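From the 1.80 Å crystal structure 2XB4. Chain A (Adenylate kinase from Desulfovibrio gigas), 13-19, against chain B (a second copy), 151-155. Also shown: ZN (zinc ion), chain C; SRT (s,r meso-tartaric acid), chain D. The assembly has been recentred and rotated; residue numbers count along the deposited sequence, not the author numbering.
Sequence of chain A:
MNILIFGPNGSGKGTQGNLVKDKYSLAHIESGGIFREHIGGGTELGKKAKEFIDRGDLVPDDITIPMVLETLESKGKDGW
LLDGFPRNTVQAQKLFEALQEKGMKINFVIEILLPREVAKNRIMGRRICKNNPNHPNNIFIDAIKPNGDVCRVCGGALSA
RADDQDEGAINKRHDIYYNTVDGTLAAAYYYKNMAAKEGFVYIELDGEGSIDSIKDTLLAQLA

Chain A, residues 13-19: KGTQGNL
Chain B (151-155) CRVCG

Residues 13-19 of chain A form a regular helix that continues later in the chain, with phi between -67° and -55° and psi between -49° and -39°. Its N-to-O hydrogen bonds run from G17(A) to K13(A) (2.9 Å), N18(A) to G14(A) (2.8 Å) and L19(A) to T15(A) (3.2 Å). Chain B residues 151-155 have no regular secondary structure but form a compact turn: phi/psi pass from -56/130 at C151(B) through -73/-14, -92/-48 and -129/-4 to 81/8 at G155(B), where positive phi favours glycine. G155(B) N closes the turn on C151(B) O at 2.9 Å. Zinc fixes this loop, bound by C151(B) SG (chi1 t) at 2.3 Å and C154(B) SG (chi1 p) at 2.4 Å, with two further ligand atoms elsewhere in the structure. C151(B) SG also accepts hydrogen bonds from V153(B) N (3.4 Å) and C154(B) N (3.6 Å).

The register sets G14(A) against C154(B), CA to CA 4.5 Å, and N18(A) against V153(B), CA to CA 5.7 Å. No hydrogen bond crosses; the contact is one of packing, burying 193 Å² in total. The absence of a side chain at G14(A) leaves room for the cysteine: G14(A) CA lies 3.6 Å from C154(B) CB, and an ideal CB on G14(A) would clash, falling 2.4 Å from that same atom.

V153(B), chi1 t, contributes the largest buried area. Its CG1 packs 3.8 Å from G14(A) O, 4.1 Å from T15(A) CA and 3.6 Å from N18(A) CB, so a compact branched side chain spans one helical turn. N18(A), chi1 t, points toward the loop, with its CB also 3.6 Å from V153(B) O. T15(A), chi1 m, points away, leaving its backbone to meet the valine. Outside this contact, K13(A) N donates to tartrate O3 at 3.1 Å.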

# COMPACT_ATOMS: atom_id res chain seq x y z
N LYS A 13 2.65 -13.42 -18.66
CA LYS A 13 1.65 -13.83 -19.65
C LYS A 13 0.92 -12.58 -20.33
O LYS A 13 0.63 -12.62 -21.53
CB LYS A 13 0.58 -14.71 -18.96
CG LYS A 13 -0.42 -15.19 -19.94
CD LYS A 13 -1.34 -16.23 -19.43
CE LYS A 13 -1.92 -15.82 -18.08
NZ LYS A 13 -3.18 -15.12 -18.21
N GLY A 14 0.58 -11.55 -19.53
CA GLY A 14 -0.13 -10.35 -20.07
C GLY A 14 0.76 -9.59 -21.04
O GLY A 14 0.34 -9.16 -22.14
N THR A 15 2.01 -9.43 -20.66
CA THR A 15 2.98 -8.78 -21.50
C THR A 15 3.12 -9.44 -22.85
O THR A 15 3.13 -8.76 -23.88
CB THR A 15 4.34 -8.72 -20.81
OG1 THR A 15 4.17 -8.05 -19.56
CG2 THR A 15 5.33 -7.90 -21.66
N GLN A 16 3.26 -10.76 -22.85
CA GLN A 16 3.40 -11.55 -24.10
C GLN A 16 2.15 -11.53 -24.92
O GLN A 16 2.23 -11.36 -26.14
CB GLN A 16 3.83 -13.02 -23.85
CG GLN A 16 5.21 -13.18 -23.21
CD GLN A 16 6.31 -12.44 -24.02
OE1 GLN A 16 7.15 -11.78 -23.43
NE2 GLN A 16 6.28 -12.53 -25.38
N GLY A 17 0.99 -11.68 -24.27
CA GLY A 17 -0.28 -11.59 -24.99
C GLY A 17 -0.49 -10.25 -25.64
O GLY A 17 -0.92 -10.16 -26.81
N ASN A 18 -0.20 -9.18 -24.91
CA ASN A 18 -0.26 -7.83 -25.50
C ASN A 18 0.59 -7.70 -26.75
O ASN A 18 0.15 -7.13 -27.72
CB ASN A 18 0.17 -6.78 -24.47
CG ASN A 18 -0.05 -5.36 -24.96
OD1 ASN A 18 0.91 -4.63 -25.16
ND2 ASN A 18 -1.29 -4.98 -25.19
N LEU A 19 1.81 -8.24 -26.73
CA LEU A 19 2.68 -8.18 -27.90
C LEU A 19 2.05 -8.91 -29.10
O LEU A 19 2.06 -8.39 -30.22
CB LEU A 19 4.08 -8.71 -27.56
CG LEU A 19 4.90 -7.74 -26.65
CD1 LEU A 19 6.08 -8.57 -26.11
CD2 LEU A 19 5.43 -6.43 -27.31
N CYS B 151 -6.13 -2.47 -16.54
CA CYS B 151 -4.82 -2.35 -17.18
C CYS B 151 -4.91 -2.44 -18.71
O CYS B 151 -5.54 -3.38 -19.20
CB CYS B 151 -3.89 -3.48 -16.64
SG CYS B 151 -2.26 -3.39 -17.44
N ARG B 152 -4.31 -1.49 -19.45
CA ARG B 152 -4.36 -1.47 -20.92
C ARG B 152 -3.50 -2.56 -21.55
O ARG B 152 -3.60 -2.81 -22.75
CB ARG B 152 -3.83 -0.11 -21.42
CG ARG B 152 -2.31 0.07 -21.02
CD ARG B 152 -1.79 1.44 -21.39
NE ARG B 152 -2.22 1.80 -22.73
CZ ARG B 152 -1.52 1.47 -23.81
NH1 ARG B 152 -0.37 0.77 -23.62
NH2 ARG B 152 -1.97 1.83 -25.05
N VAL B 153 -2.62 -3.19 -20.77
CA VAL B 153 -1.75 -4.27 -21.31
C VAL B 153 -2.43 -5.61 -21.12
O VAL B 153 -2.46 -6.41 -22.04
CB VAL B 153 -0.38 -4.34 -20.54
CG1 VAL B 153 0.53 -5.46 -21.12
CG2 VAL B 153 0.38 -3.02 -20.62
N CYS B 154 -2.95 -5.89 -19.92
CA CYS B 154 -3.41 -7.26 -19.62
C CYS B 154 -4.82 -7.36 -19.06
O CYS B 154 -5.31 -8.49 -18.86
CB CYS B 154 -2.43 -7.99 -18.67
SG CYS B 154 -2.60 -7.32 -16.93
N GLY B 155 -5.47 -6.24 -18.80
CA GLY B 155 -6.84 -6.23 -18.27
C GLY B 155 -6.90 -6.44 -16.77
O GLY B 155 -7.98 -6.51 -16.19
ZN ZN C . -1.39 -5.35 -16.49
O1 SRT D . 3.94 -12.19 -14.03
O11 SRT D . 3.09 -10.81 -15.61
C1 SRT D . 3.00 -11.67 -14.70
C2 SRT D . 1.77 -12.43 -14.44
O2 SRT D . 1.32 -12.58 -13.11
C3 SRT D . 0.92 -12.79 -15.60
O3 SRT D . 1.70 -14.01 -15.73
C4 SRT D . -0.45 -13.15 -15.22
O4 SRT D . -1.28 -12.22 -15.19
O41 SRT D . -0.70 -14.33 -14.98